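Local structure of rieske iron-sulfur protein soxF (Sulfolobus acidocaldarius, 1JM1) at residues G6-P11 with T180-L185; F35-T40 with I162-T167; P149-D154 with A169-A174; A174-T179 with L186-Y191. The protein probably carries electrons in the archaeal respiratory chain, using the [2Fe-2S] cluster bound by its Rieske domain. All coordinates share one frame; numbering follows the deposited sequence. Where two conformers were deposited one is given.

Contact 1: residues G6-P11 with T180-L185; sequences GLAGFP and TPQDNL
Gln182, in the 3-10 segment 181-185, reaches across to Ala8 in the type I' turn that runs from Leu7 to Phe10. Beyond CB, Gln182 CG stands anti to the carbonyl carbon (chi1 -69°), 3.4 Å from Ala8 O and 4.0 Å from Phe10 CE1. The chain then bends at chi2 (86°), bringing Gln182 CD to 3.7 Å from Ala8 O. At the tip, Gln182 NE2 donates to Ala8 O at 2.9 Å in a nearly straight bond (173°), which lies in both the amide and carbonyl planes and uses a lone pair of the oxygen. An alanine in place of Gln182 would probably leave Ala8 O without this donor and open a gap beside the Phe10 ring.

Phe10 CZ comes obliquely to 3.2 Å from Pro181 O, an oxygen that accepts the Asn184 N-H inside the 3-10 turn. Leu185 closes the other end: its CD2 slides past Pro11 CD at 3.7 Å, and its CD1 approaches Gly9 O. A CB on Gly9 would be jammed against the preceding carbonyl, as expected of this turn type. The arrangement is a type I' turn docked on a 3-10 turn, joining the loop before strand 13-17 to the loop after strand 161-167.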
loop_
_atom_site.group_PDB
_atom_site.type_symbol
_atom_site.label_atom_id
_atom_site.label_comp_id
_atom_site.label_asym_id
_atom_site.label_seq_id
_atom_site.Cartn_x
_atom_site.Cartn_y
_atom_site.Cartn_z
ATOM N N GLY A 6 5.193 -15.201 -7.199
ATOM C CA GLY A 6 5.650 -13.864 -6.983
ATOM C C GLY A 6 7.100 -13.781 -6.632
ATOM O O GLY A 6 7.920 -14.625 -7.073
ATOM N N LEU A 7 7.542 -12.774 -5.867
ATOM C CA LEU A 7 8.924 -12.644 -5.467
ATOM C C LEU A 7 9.172 -13.357 -4.162
ATOM O O LEU A 7 8.415 -13.267 -3.215
ATOM C CB LEU A 7 9.264 -11.189 -5.272
ATOM C CG LEU A 7 9.132 -10.235 -6.463
ATOM C CD1 LEU A 7 9.283 -8.787 -6.021
ATOM C CD2 LEU A 7 10.121 -10.736 -7.549
ATOM N N ALA A 8 10.308 -14.090 -4.145
ATOM C CA ALA A 8 10.893 -14.598 -2.904
ATOM C C ALA A 8 9.848 -15.369 -2.089
ATOM O O ALA A 8 9.802 -15.261 -0.871
ATOM C CB ALA A 8 11.556 -13.546 -2.111
ATOM N N GLY A 9 9.055 -16.211 -2.735
ATOM C CA GLY A 9 8.143 -17.119 -2.074
ATOM C C GLY A 9 6.683 -16.602 -1.936
ATOM O O GLY A 9 5.833 -17.366 -1.499
ATOM N N PHE A 10 6.446 -15.349 -2.260
ATOM C CA PHE A 10 5.122 -14.786 -2.260
ATOM C C PHE A 10 4.319 -15.283 -3.436
ATOM O O PHE A 10 4.898 -15.649 -4.475
ATOM C CB PHE A 10 5.154 -13.286 -2.331
ATOM C CG PHE A 10 5.353 -12.561 -1.013
ATOM C CD1 PHE A 10 6.572 -12.432 -0.409
ATOM C CD2 PHE A 10 4.259 -11.973 -0.391
ATOM C CE1 PHE A 10 6.736 -11.744 0.741
ATOM C CE2 PHE A 10 4.447 -11.242 0.787
ATOM C CZ PHE A 10 5.682 -11.127 1.350
ATOM N N PRO A 11 2.993 -15.247 -3.357
ATOM C CA PRO A 11 2.126 -15.516 -4.526
ATOM C C PRO A 11 2.123 -14.345 -5.462
ATOM O O PRO A 11 2.400 -13.192 -5.099
ATOM C CB PRO A 11 0.769 -15.717 -3.890
ATOM C CG PRO A 11 0.792 -14.930 -2.612
ATOM C CD PRO A 11 2.197 -14.911 -2.154
ATOM N N THR A 180 9.859 -10.937 9.076
ATOM C CA THR A 180 10.369 -10.928 7.682
ATOM C C THR A 180 9.183 -10.630 6.806
ATOM O O THR A 180 8.040 -10.869 7.189
ATOM C CB THR A 180 10.956 -12.294 7.254
ATOM O OG1 THR A 180 9.852 -13.213 7.162
ATOM C CG2 THR A 180 11.991 -12.808 8.200
ATOM N N PRO A 181 9.414 -10.168 5.562
ATOM C CA PRO A 181 8.260 -9.983 4.669
ATOM C C PRO A 181 7.413 -11.250 4.519
ATOM O O PRO A 181 6.198 -11.195 4.529
ATOM C CB PRO A 181 8.942 -9.563 3.361
ATOM C CG PRO A 181 10.214 -8.872 3.826
ATOM C CD PRO A 181 10.676 -9.720 4.973
ATOM N N GLN A 182 8.087 -12.409 4.389
ATOM C CA GLN A 182 7.379 -13.668 4.164
ATOM C C GLN A 182 6.536 -14.099 5.330
ATOM O O GLN A 182 5.607 -14.901 5.146
ATOM C CB GLN A 182 8.380 -14.785 3.780
ATOM C CG GLN A 182 9.017 -14.597 2.389
ATOM C CD GLN A 182 10.259 -13.710 2.415
ATOM O OE1 GLN A 182 10.641 -13.118 3.403
ATOM N NE2 GLN A 182 10.921 -13.676 1.255
ATOM N N ASP A 183 6.752 -13.532 6.528
ATOM C CA ASP A 183 5.829 -13.766 7.640
ATOM C C ASP A 183 4.443 -13.187 7.360
ATOM O O ASP A 183 3.511 -13.488 8.114
ATOM C CB ASP A 183 6.423 -13.280 8.935
ATOM C CG ASP A 183 7.534 -14.166 9.460
ATOM O OD1 ASP A 183 7.664 -15.342 8.984
ATOM O OD2 ASP A 183 8.241 -13.657 10.342
ATOM N N ASN A 184 4.276 -12.391 6.332
ATOM C CA ASN A 184 2.941 -11.976 5.899
ATOM C C ASN A 184 2.130 -13.154 5.373
ATOM O O ASN A 184 0.904 -13.044 5.283
ATOM C CB ASN A 184 3.027 -10.869 4.881
ATOM C CG ASN A 184 3.552 -9.602 5.487
ATOM O OD1 ASN A 184 3.434 -9.403 6.697
ATOM N ND2 ASN A 184 4.088 -8.698 4.663
ATOM N N LEU A 185 2.778 -14.256 5.072
ATOM C CA LEU A 185 2.075 -15.480 4.653
ATOM C C LEU A 185 1.529 -16.257 5.817
ATOM O O LEU A 185 0.828 -17.255 5.597
ATOM C CB LEU A 185 3.030 -16.349 3.803
ATOM C CG LEU A 185 3.532 -15.665 2.511
ATOM C CD1 LEU A 185 4.721 -16.446 1.954
ATOM C CD2 LEU A 185 2.419 -15.547 1.497
#

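Contact 2: residues F35-T40 with I162-T167; sequences FAYPLT and IYAVGT
The ring of Tyr37 is held between two aliphatic carbons, with Ala164 CB over the centre of one face and Pro38 CB over the centre of the other. Ala164 CB makes a CH-pi contact, 3.5 Å from the Tyr37 ring centroid and only 9° off the ring normal. On the far side, the cis peptide bond before Pro38 turns the proline back over its own neighbour's ring. Thr167 CG2 lies at the edge, near the ring plane, 4.5 Å from Tyr37 CE2, and Tyr37 CE1 lies 3.4 Å from Ala164 O. The ring of Phe35 approaches the Ala164 methyl obliquely, its CE1 4.1 Å from Ala164 CB, so two aromatic side chains share one small residue.

Tyr37 CG stands anti to the backbone N (chi1 179°), and the ring beyond it lies against strand 161-167. Its hydroxyl arrives at the classic beta bulge where Val165 and Gly166 both face Ile152. Packing there is close: Tyr37 OH is 3.0 Å from Val165 C. It is also 3.1 Å from Gly166 N, but the angle is too poor for a hydrogen bond. The hydroxyl is instead bonded to Pro11 O, at the entrance to strand 13-17, while Thr167 OG1 is satisfied by Ala169 O.

The contact thus sets the end of strand 32-36 and the loop after it against the neighbouring three-stranded antiparallel sheet, with no backbone pairing between 35-40 and 162-167. No hydrogen bond crosses, which implies that cohesion is mainly apolar and CH-pi, the Tyr37 hydroxyl being satisfied from a third part of the chain.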
loop_
_atom_site.group_PDB
_atom_site.type_symbol
_atom_site.label_atom_id
_atom_site.label_comp_id
_atom_site.label_asym_id
_atom_site.label_seq_id
_atom_site.Cartn_x
_atom_site.Cartn_y
_atom_site.Cartn_z
ATOM N N PHE A 35 -7.708 -4.004 -1.817
ATOM C CA PHE A 35 -7.598 -5.433 -2.087
ATOM C C PHE A 35 -7.015 -6.090 -0.828
ATOM O O PHE A 35 -6.712 -5.375 0.149
ATOM C CB PHE A 35 -6.737 -5.713 -3.346
ATOM C CG PHE A 35 -5.311 -5.301 -3.266
ATOM C CD1 PHE A 35 -4.295 -6.218 -3.036
ATOM C CD2 PHE A 35 -4.928 -3.974 -3.445
ATOM C CE1 PHE A 35 -2.968 -5.857 -3.041
ATOM C CE2 PHE A 35 -3.590 -3.602 -3.437
ATOM C CZ PHE A 35 -2.608 -4.530 -3.238
ATOM N N ALA A 36 -6.881 -7.386 -0.824
ATOM C CA ALA A 36 -6.219 -8.115 0.262
ATOM C C ALA A 36 -5.070 -8.901 -0.316
ATOM O O ALA A 36 -5.184 -9.458 -1.422
ATOM C CB ALA A 36 -7.163 -9.076 0.962
ATOM N N TYR A 37 -3.949 -8.952 0.409
ATOM C CA TYR A 37 -2.769 -9.636 -0.102
ATOM C C TYR A 37 -1.710 -9.733 0.990
ATOM O O TYR A 37 -1.511 -8.754 1.709
ATOM C CB TYR A 37 -2.124 -8.805 -1.245
ATOM C CG TYR A 37 -0.878 -9.437 -1.828
ATOM C CD1 TYR A 37 -0.953 -10.465 -2.758
ATOM C CD2 TYR A 37 0.389 -9.008 -1.403
ATOM C CE1 TYR A 37 0.193 -11.058 -3.257
ATOM C CE2 TYR A 37 1.526 -9.618 -1.903
ATOM C CZ TYR A 37 1.411 -10.653 -2.839
ATOM O OH TYR A 37 2.578 -11.213 -3.290
ATOM N N PRO A 38 -0.949 -10.837 1.046
ATOM C CA PRO A 38 -1.124 -12.082 0.297
ATOM C C PRO A 38 -2.227 -12.977 0.760
ATOM O O PRO A 38 -2.528 -13.945 0.055
ATOM C CB PRO A 38 0.265 -12.750 0.415
ATOM C CG PRO A 38 0.749 -12.271 1.789
ATOM C CD PRO A 38 0.301 -10.856 1.858
ATOM N N LEU A 39 -2.823 -12.728 1.939
ATOM C CA LEU A 39 -3.907 -13.469 2.473
ATOM C C LEU A 39 -5.162 -12.660 2.497
ATOM O O LEU A 39 -5.134 -11.422 2.560
ATOM C CB LEU A 39 -3.605 -13.973 3.905
ATOM C CG LEU A 39 -2.282 -14.753 4.087
ATOM C CD1 LEU A 39 -2.195 -15.110 5.565
ATOM C CD2 LEU A 39 -2.107 -15.930 3.174
ATOM N N THR A 40 -6.294 -13.324 2.518
ATOM C CA THR A 40 -7.596 -12.627 2.388
ATOM C C THR A 40 -7.833 -11.702 3.446
ATOM O O THR A 40 -8.615 -10.722 3.291
ATOM C CB THR A 40 -8.794 -13.618 2.243
ATOM O OG1 THR A 40 -8.802 -14.224 3.477
ATOM C CG2 THR A 40 -8.509 -14.505 1.081
ATOM N N ILE A 162 -2.499 -5.827 -13.349
ATOM C CA ILE A 162 -1.604 -5.440 -12.244
ATOM C C ILE A 162 -1.604 -6.523 -11.193
ATOM O O ILE A 162 -2.683 -6.878 -10.681
ATOM C CB ILE A 162 -2.081 -4.105 -11.611
ATOM C CG1 ILE A 162 -2.109 -2.977 -12.635
ATOM C CG2 ILE A 162 -1.234 -3.750 -10.408
ATOM C CD1 ILE A 162 -2.984 -1.793 -12.233
ATOM N N TYR A 163 -0.432 -7.042 -10.889
ATOM C CA TYR A 163 -0.259 -8.114 -9.923
ATOM C C TYR A 163 0.473 -7.595 -8.673
ATOM O O TYR A 163 1.416 -6.797 -8.786
ATOM C CB TYR A 163 0.596 -9.238 -10.520
ATOM C CG TYR A 163 -0.121 -9.994 -11.622
ATOM C CD1 TYR A 163 -0.110 -9.557 -12.930
ATOM C CD2 TYR A 163 -0.887 -11.112 -11.333
ATOM C CE1 TYR A 163 -0.782 -10.256 -13.891
ATOM C CE2 TYR A 163 -1.575 -11.806 -12.299
ATOM C CZ TYR A 163 -1.549 -11.369 -13.602
ATOM O OH TYR A 163 -2.209 -12.076 -14.540
ATOM N N ALA A 164 0.079 -8.111 -7.518
ATOM C CA ALA A 164 0.855 -7.990 -6.300
ATOM C C ALA A 164 1.773 -9.208 -6.210
ATOM O O ALA A 164 1.327 -10.326 -6.413
ATOM C CB ALA A 164 -0.078 -7.929 -5.086
ATOM N N VAL A 165 3.048 -8.950 -5.936
ATOM C CA VAL A 165 4.084 -10.008 -5.985
ATOM C C VAL A 165 4.968 -10.076 -4.766
ATOM O O VAL A 165 5.786 -10.999 -4.670
ATOM C CB VAL A 165 4.920 -9.894 -7.279
ATOM C CG1 VAL A 165 4.024 -10.078 -8.492
ATOM C CG2 VAL A 165 5.711 -8.590 -7.338
ATOM N N GLY A 166 4.876 -9.132 -3.831
ATOM C CA GLY A 166 5.634 -9.242 -2.605
ATOM C C GLY A 166 5.363 -8.034 -1.720
ATOM O O GLY A 166 4.522 -7.221 -2.027
ATOM N N THR A 167 6.111 -7.950 -0.612
ATOM C CA THR A 167 6.121 -6.755 0.219
ATOM C C THR A 167 7.549 -6.442 0.582
ATOM O O THR A 167 8.410 -7.322 0.555
ATOM C CB THR A 167 5.247 -6.863 1.485
ATOM O OG1 THR A 167 5.831 -7.786 2.406
ATOM C CG2 THR A 167 3.835 -7.317 1.152
#

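Contact 3: residues P149-D154 with A169-A174; sequences PIVILD and APYFSA
Pro149 and Ala169 bring their backbones closest, CA to CA 5.4 Å, and the two segments diverge from there. They flank the open end of the antiparallel hairpin formed by strands 151-155 and 161-167, within the Rieske fold. Backbone bonding between Ile150 and Asn168 carries the hairpin pairing almost to this point, but no hydrogen bond joins the segments themselves.

The Pro149 ring is the wedge of the contact. Its CG lies 3.4 Å from Pro170 O and 4.2 Å from Ala169 CB. Pro149 CB faces Ala169 O at 3.9 Å and meets the Tyr171 ring at its edge, near the ring plane, 4.0 Å from CD2. Tyr171 has CG anti to the carbonyl carbon (chi1 -61°), and the edge of its ring lies against Pro149.

Asn184 holds the backbone of 169-174 at two points in this buried place, with its ND2 bonded to Ala169 O and its OD1 to Tyr171 N. The [2Fe-2S] cluster is not far away, about 11 Å from the side chain of Pro149, and all five residues that touch across the contact are buried.

The side chains of Tyr171 and Val151 cross obliquely. The methyl CG2 of Val151, which is the branch anti to the carbonyl carbon, stands 3.8 Å from Tyr171 OH, and that hydroxyl is itself hydrogen-bonded to Tyr37 O.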
loop_
_atom_site.group_PDB
_atom_site.type_symbol
_atom_site.label_atom_id
_atom_site.label_comp_id
_atom_site.label_asym_id
_atom_site.label_seq_id
_atom_site.Cartn_x
_atom_site.Cartn_y
_atom_site.Cartn_z
ATOM N N PRO A 149 4.453 -0.622 5.275
ATOM C CA PRO A 149 4.913 -1.546 4.242
ATOM C C PRO A 149 4.313 -1.268 2.872
ATOM O O PRO A 149 3.126 -0.930 2.734
ATOM C CB PRO A 149 4.498 -2.914 4.796
ATOM C CG PRO A 149 4.553 -2.703 6.291
ATOM C CD PRO A 149 3.981 -1.295 6.476
ATOM N N ILE A 150 5.156 -1.450 1.870
ATOM C CA ILE A 150 4.824 -1.360 0.460
ATOM C C ILE A 150 4.540 -2.754 -0.083
ATOM O O ILE A 150 5.271 -3.701 0.197
ATOM C CB ILE A 150 5.971 -0.685 -0.341
ATOM C CG1 ILE A 150 6.131 0.751 0.131
ATOM C CG2 ILE A 150 5.748 -0.776 -1.838
ATOM C CD1 ILE A 150 7.418 1.423 -0.365
ATOM N N VAL A 151 3.489 -2.850 -0.894
ATOM C CA VAL A 151 3.179 -4.036 -1.661
ATOM C C VAL A 151 3.815 -3.842 -3.047
ATOM O O VAL A 151 3.496 -2.892 -3.770
ATOM C CB VAL A 151 1.670 -4.254 -1.766
ATOM C CG1 VAL A 151 1.384 -5.492 -2.645
ATOM C CG2 VAL A 151 1.056 -4.411 -0.385
ATOM N N ILE A 152 4.729 -4.738 -3.376
ATOM C CA ILE A 152 5.448 -4.683 -4.659
ATOM C C ILE A 152 4.492 -5.164 -5.747
ATOM O O ILE A 152 3.841 -6.201 -5.594
ATOM C CB ILE A 152 6.729 -5.500 -4.574
ATOM C CG1 ILE A 152 7.571 -5.030 -3.379
ATOM C CG2 ILE A 152 7.474 -5.432 -5.915
ATOM C CD1 ILE A 152 8.579 -6.118 -3.042
ATOM N N LEU A 153 4.401 -4.381 -6.831
ATOM C CA LEU A 153 3.540 -4.661 -7.940
ATOM C C LEU A 153 4.322 -4.995 -9.178
ATOM O O LEU A 153 5.457 -4.559 -9.373
ATOM C CB LEU A 153 2.654 -3.432 -8.225
ATOM C CG LEU A 153 1.788 -2.926 -7.082
ATOM C CD1 LEU A 153 1.042 -1.664 -7.527
ATOM C CD2 LEU A 153 0.809 -4.004 -6.596
ATOM N N ASP A 154 3.666 -5.721 -10.072
ATOM C CA ASP A 154 4.170 -6.052 -11.407
ATOM C C ASP A 154 3.010 -5.832 -12.386
ATOM O O ASP A 154 1.940 -6.457 -12.244
ATOM C CB ASP A 154 4.677 -7.465 -11.452
ATOM C CG ASP A 154 5.307 -7.874 -12.762
ATOM O OD1 ASP A 154 5.728 -6.996 -13.514
ATOM O OD2 ASP A 154 5.500 -9.087 -12.978
ATOM N N ALA A 169 8.383 -5.433 3.630
ATOM C CA ALA A 169 8.466 -5.531 5.082
ATOM C C ALA A 169 7.328 -6.341 5.577
ATOM O O ALA A 169 6.254 -6.441 4.913
ATOM C CB ALA A 169 8.406 -4.132 5.671
ATOM N N PRO A 170 7.428 -6.887 6.782
ATOM C CA PRO A 170 6.264 -7.508 7.445
ATOM C C PRO A 170 5.220 -6.461 7.788
ATOM O O PRO A 170 5.529 -5.317 8.157
ATOM C CB PRO A 170 6.875 -8.076 8.747
ATOM C CG PRO A 170 8.074 -7.183 9.007
ATOM C CD PRO A 170 8.630 -6.900 7.646
ATOM N N TYR A 171 3.973 -6.883 7.725
ATOM C CA TYR A 171 2.850 -6.098 8.231
ATOM C C TYR A 171 2.906 -6.041 9.762
ATOM O O TYR A 171 3.722 -6.719 10.417
ATOM C CB TYR A 171 1.547 -6.750 7.777
ATOM C CG TYR A 171 1.333 -6.841 6.286
ATOM C CD1 TYR A 171 0.513 -7.831 5.774
ATOM C CD2 TYR A 171 1.899 -5.961 5.374
ATOM C CE1 TYR A 171 0.268 -7.943 4.434
ATOM C CE2 TYR A 171 1.651 -6.075 4.007
ATOM C CZ TYR A 171 0.838 -7.064 3.534
ATOM O OH TYR A 171 0.627 -7.137 2.186
ATOM N N PHE A 172 2.042 -5.221 10.335
ATOM C CA PHE A 172 1.887 -5.137 11.775
ATOM C C PHE A 172 1.787 -6.510 12.402
ATOM O O PHE A 172 1.025 -7.363 11.969
ATOM C CB PHE A 172 0.604 -4.333 12.048
ATOM C CG PHE A 172 0.266 -4.244 13.530
ATOM C CD1 PHE A 172 1.031 -3.474 14.395
ATOM C CD2 PHE A 172 -0.829 -4.950 14.027
ATOM C CE1 PHE A 172 0.726 -3.398 15.754
ATOM C CE2 PHE A 172 -1.155 -4.856 15.405
ATOM C CZ PHE A 172 -0.368 -4.108 16.210
ATOM N N SER A 173 2.500 -6.687 13.512
ATOM C CA SER A 173 2.425 -7.925 14.305
ATOM C C SER A 173 1.330 -7.767 15.345
ATOM O O SER A 173 1.451 -6.987 16.283
ATOM C CB SER A 173 3.744 -8.171 15.044
ATOM O OG SER A 173 4.792 -8.535 14.161
ATOM N N ALA A 174 0.287 -8.556 15.161
ATOM C CA ALA A 174 -0.861 -8.568 16.084
ATOM C C ALA A 174 -0.670 -9.704 17.081
ATOM O O ALA A 174 -0.009 -9.501 18.088
ATOM C CB ALA A 174 -2.139 -8.635 15.255
#

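Contact 4: residues A174-T179 with L186-Y191; sequences AGIPRT and LYDPRY
Asp188 OD2 gathers two backbone N-H groups from residues 174-179. Gly175 N donates at 2.8 Å to the syn lone pair of Asp188 OD2, with a bent angle of 140°. Ile176 N meets Asp188 OD2 at 3.1 Å from above the carboxylate plane. A water adds a third bond, donating to Asp188 OD2 at 2.7 Å while it accepts from Ala174 N and donates to Ile176 O. The other oxygen, Asp188 OD1, accepts from Arg190 N at 2.9 Å in an Asx turn. An alanine in place of Asp188 would probably leave the N-H groups of Gly175, Ile176 and Arg190 without their acceptor and deprive the water of one of its own.

Arg178 supplies the second set of donors. Its NH1 gives a bond of 3.0 Å to Leu186 O and another to Asp183 O, while Arg178 NH2 donates to a second water, which accepts from Asp188 N and lies close to Leu186 O. The same NH2 lies over one face of Tyr191. The cation-pi contact measures 4.4 Å from Arg178 CZ to the Tyr191 centroid, the guanidinium steeply inclined to the ring at 75°. Tyr191 OH is bonded to Phe172 O, and the Tyr191 side chain is about 11 Å from the cluster. Ile176 CG2 and Leu186 CD1 add an apolar touch.

Both segments belong to the long loop between strands 161-167 and 202-203.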
loop_
_atom_site.group_PDB
_atom_site.type_symbol
_atom_site.label_atom_id
_atom_site.label_comp_id
_atom_site.label_asym_id
_atom_site.label_seq_id
_atom_site.Cartn_x
_atom_site.Cartn_y
_atom_site.Cartn_z
ATOM N N ALA A 174 0.287 -8.556 15.161
ATOM C CA ALA A 174 -0.861 -8.568 16.084
ATOM C C ALA A 174 -0.670 -9.704 17.081
ATOM O O ALA A 174 -0.009 -9.501 18.088
ATOM C CB ALA A 174 -2.139 -8.635 15.255
ATOM N N GLY A 175 -1.224 -10.884 16.832
ATOM C CA GLY A 175 -1.041 -11.998 17.710
ATOM C C GLY A 175 0.180 -12.840 17.344
ATOM O O GLY A 175 0.645 -13.600 18.168
ATOM N N ILE A 176 0.597 -12.902 16.120
ATOM C CA ILE A 176 1.665 -13.689 15.598
ATOM C C ILE A 176 2.802 -12.715 15.215
ATOM O O ILE A 176 2.579 -11.789 14.434
ATOM C CB ILE A 176 1.276 -14.476 14.336
ATOM C CG1 ILE A 176 0.079 -15.390 14.626
ATOM C CG2 ILE A 176 2.447 -15.261 13.760
ATOM C CD1 ILE A 176 0.430 -16.504 15.563
ATOM N N PRO A 177 4.019 -12.885 15.689
ATOM C CA PRO A 177 5.114 -12.015 15.274
ATOM C C PRO A 177 5.372 -12.199 13.779
ATOM O O PRO A 177 5.444 -13.305 13.262
ATOM C CB PRO A 177 6.285 -12.513 16.079
ATOM C CG PRO A 177 5.753 -13.434 17.031
ATOM C CD PRO A 177 4.453 -13.923 16.713
ATOM N N ARG A 178 5.593 -11.073 13.106
ATOM C CA ARG A 178 6.013 -11.066 11.726
ATOM C C ARG A 178 7.340 -10.324 11.658
ATOM O O ARG A 178 7.390 -9.126 11.886
ATOM C CB ARG A 178 4.956 -10.405 10.828
ATOM C CG ARG A 178 3.545 -10.976 10.944
ATOM C CD ARG A 178 2.607 -10.196 10.038
ATOM N NE ARG A 178 1.187 -10.449 10.245
ATOM C CZ ARG A 178 0.420 -11.390 9.712
ATOM N NH1 ARG A 178 0.975 -12.320 8.923
ATOM N NH2 ARG A 178 -0.865 -11.395 9.964
ATOM N N THR A 179 8.413 -11.037 11.389
ATOM C CA THR A 179 9.753 -10.450 11.452
ATOM C C THR A 179 10.450 -10.453 10.088
ATOM O O THR A 179 11.578 -9.984 9.995
ATOM C CB THR A 179 10.652 -11.138 12.488
ATOM O OG1 THR A 179 10.810 -12.462 12.133
ATOM C CG2 THR A 179 9.939 -11.089 13.859
ATOM N N LEU A 186 1.847 -15.896 7.053
ATOM C CA LEU A 186 1.290 -16.562 8.216
ATOM C C LEU A 186 -0.138 -16.080 8.494
ATOM O O LEU A 186 -0.417 -14.878 8.429
ATOM C CB LEU A 186 2.148 -16.286 9.438
ATOM C CG LEU A 186 3.603 -16.783 9.314
ATOM C CD1 LEU A 186 4.363 -16.297 10.531
ATOM C CD2 LEU A 186 3.689 -18.311 9.199
ATOM N N TYR A 187 -1.001 -16.996 8.826
ATOM C CA TYR A 187 -2.383 -16.713 9.225
ATOM C C TYR A 187 -2.409 -16.353 10.684
ATOM O O TYR A 187 -2.070 -17.102 11.585
ATOM C CB TYR A 187 -3.225 -17.978 8.974
ATOM C CG TYR A 187 -4.668 -17.778 9.434
ATOM C CD1 TYR A 187 -5.576 -16.935 8.798
ATOM C CD2 TYR A 187 -5.093 -18.479 10.531
ATOM C CE1 TYR A 187 -6.871 -16.774 9.221
ATOM C CE2 TYR A 187 -6.397 -18.333 11.002
ATOM C CZ TYR A 187 -7.195 -17.471 10.323
ATOM O OH TYR A 187 -8.486 -17.404 10.812
ATOM N N ASP A 188 -2.926 -15.164 10.976
ATOM C CA ASP A 188 -3.165 -14.652 12.321
ATOM C C ASP A 188 -4.630 -14.366 12.453
ATOM O O ASP A 188 -5.121 -13.430 11.820
ATOM C CB ASP A 188 -2.383 -13.375 12.530
ATOM C CG ASP A 188 -2.487 -12.854 13.961
ATOM O OD1 ASP A 188 -3.326 -13.355 14.728
ATOM O OD2 ASP A 188 -1.730 -11.878 14.266
ATOM N N PRO A 189 -5.363 -15.093 13.269
ATOM C CA PRO A 189 -6.770 -14.831 13.452
ATOM C C PRO A 189 -7.066 -13.417 13.946
ATOM O O PRO A 189 -8.198 -12.982 13.776
ATOM C CB PRO A 189 -7.212 -15.860 14.499
ATOM C CG PRO A 189 -6.149 -16.792 14.611
ATOM C CD PRO A 189 -4.925 -16.236 14.092
ATOM N N ARG A 190 -6.136 -12.727 14.570
ATOM C CA ARG A 190 -6.387 -11.358 14.987
ATOM C C ARG A 190 -6.564 -10.399 13.810
ATOM O O ARG A 190 -7.105 -9.300 13.974
ATOM C CB ARG A 190 -5.351 -10.846 15.923
ATOM C CG ARG A 190 -5.215 -11.606 17.218
ATOM C CD ARG A 190 -4.468 -10.773 18.261
ATOM N NE ARG A 190 -4.223 -11.618 19.436
ATOM C CZ ARG A 190 -3.471 -11.209 20.442
ATOM N NH1 ARG A 190 -2.970 -9.976 20.459
ATOM N NH2 ARG A 190 -3.234 -12.024 21.431
ATOM N N TYR A 191 -6.116 -10.807 12.600
ATOM C CA TYR A 191 -6.336 -10.010 11.406
ATOM C C TYR A 191 -7.773 -10.234 10.951
ATOM O O TYR A 191 -8.080 -11.104 10.130
ATOM C CB TYR A 191 -5.339 -10.384 10.302
ATOM C CG TYR A 191 -4.105 -9.497 10.302
ATOM C CD1 TYR A 191 -3.256 -9.364 11.396
ATOM C CD2 TYR A 191 -3.791 -8.746 9.157
ATOM C CE1 TYR A 191 -2.133 -8.530 11.336
ATOM C CE2 TYR A 191 -2.701 -7.914 9.104
ATOM C CZ TYR A 191 -1.872 -7.802 10.199
ATOM O OH TYR A 191 -0.799 -6.962 10.079
HETATM O O HOH W 1 0.377 -10.624 13.151
HETATM O O HOH W 2 -2.674 -13.260 8.756
#

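Contacts 2 and 3 are wholly buried and both draw on the hairpin of strands 151-155 and 161-167; no hydrogen bond crosses either, and apolar packing dominates. Contacts 1 and 4 lie farther from the chain's centre and are partly buried, contact 4 being the most superficial, with four exposed residues among those that touch. Contact 1 spends a single side-chain amide bond beside its aromatic packing, whereas contact 4 is held by a carboxylate, a guanidinium and bound waters. Residues 169-191 run continuously through contacts 3, 4 and 1, and contacts 3 and 4 share Ala174. Ser173 OG, bonded to Arg178 N, is a further tie between these last two.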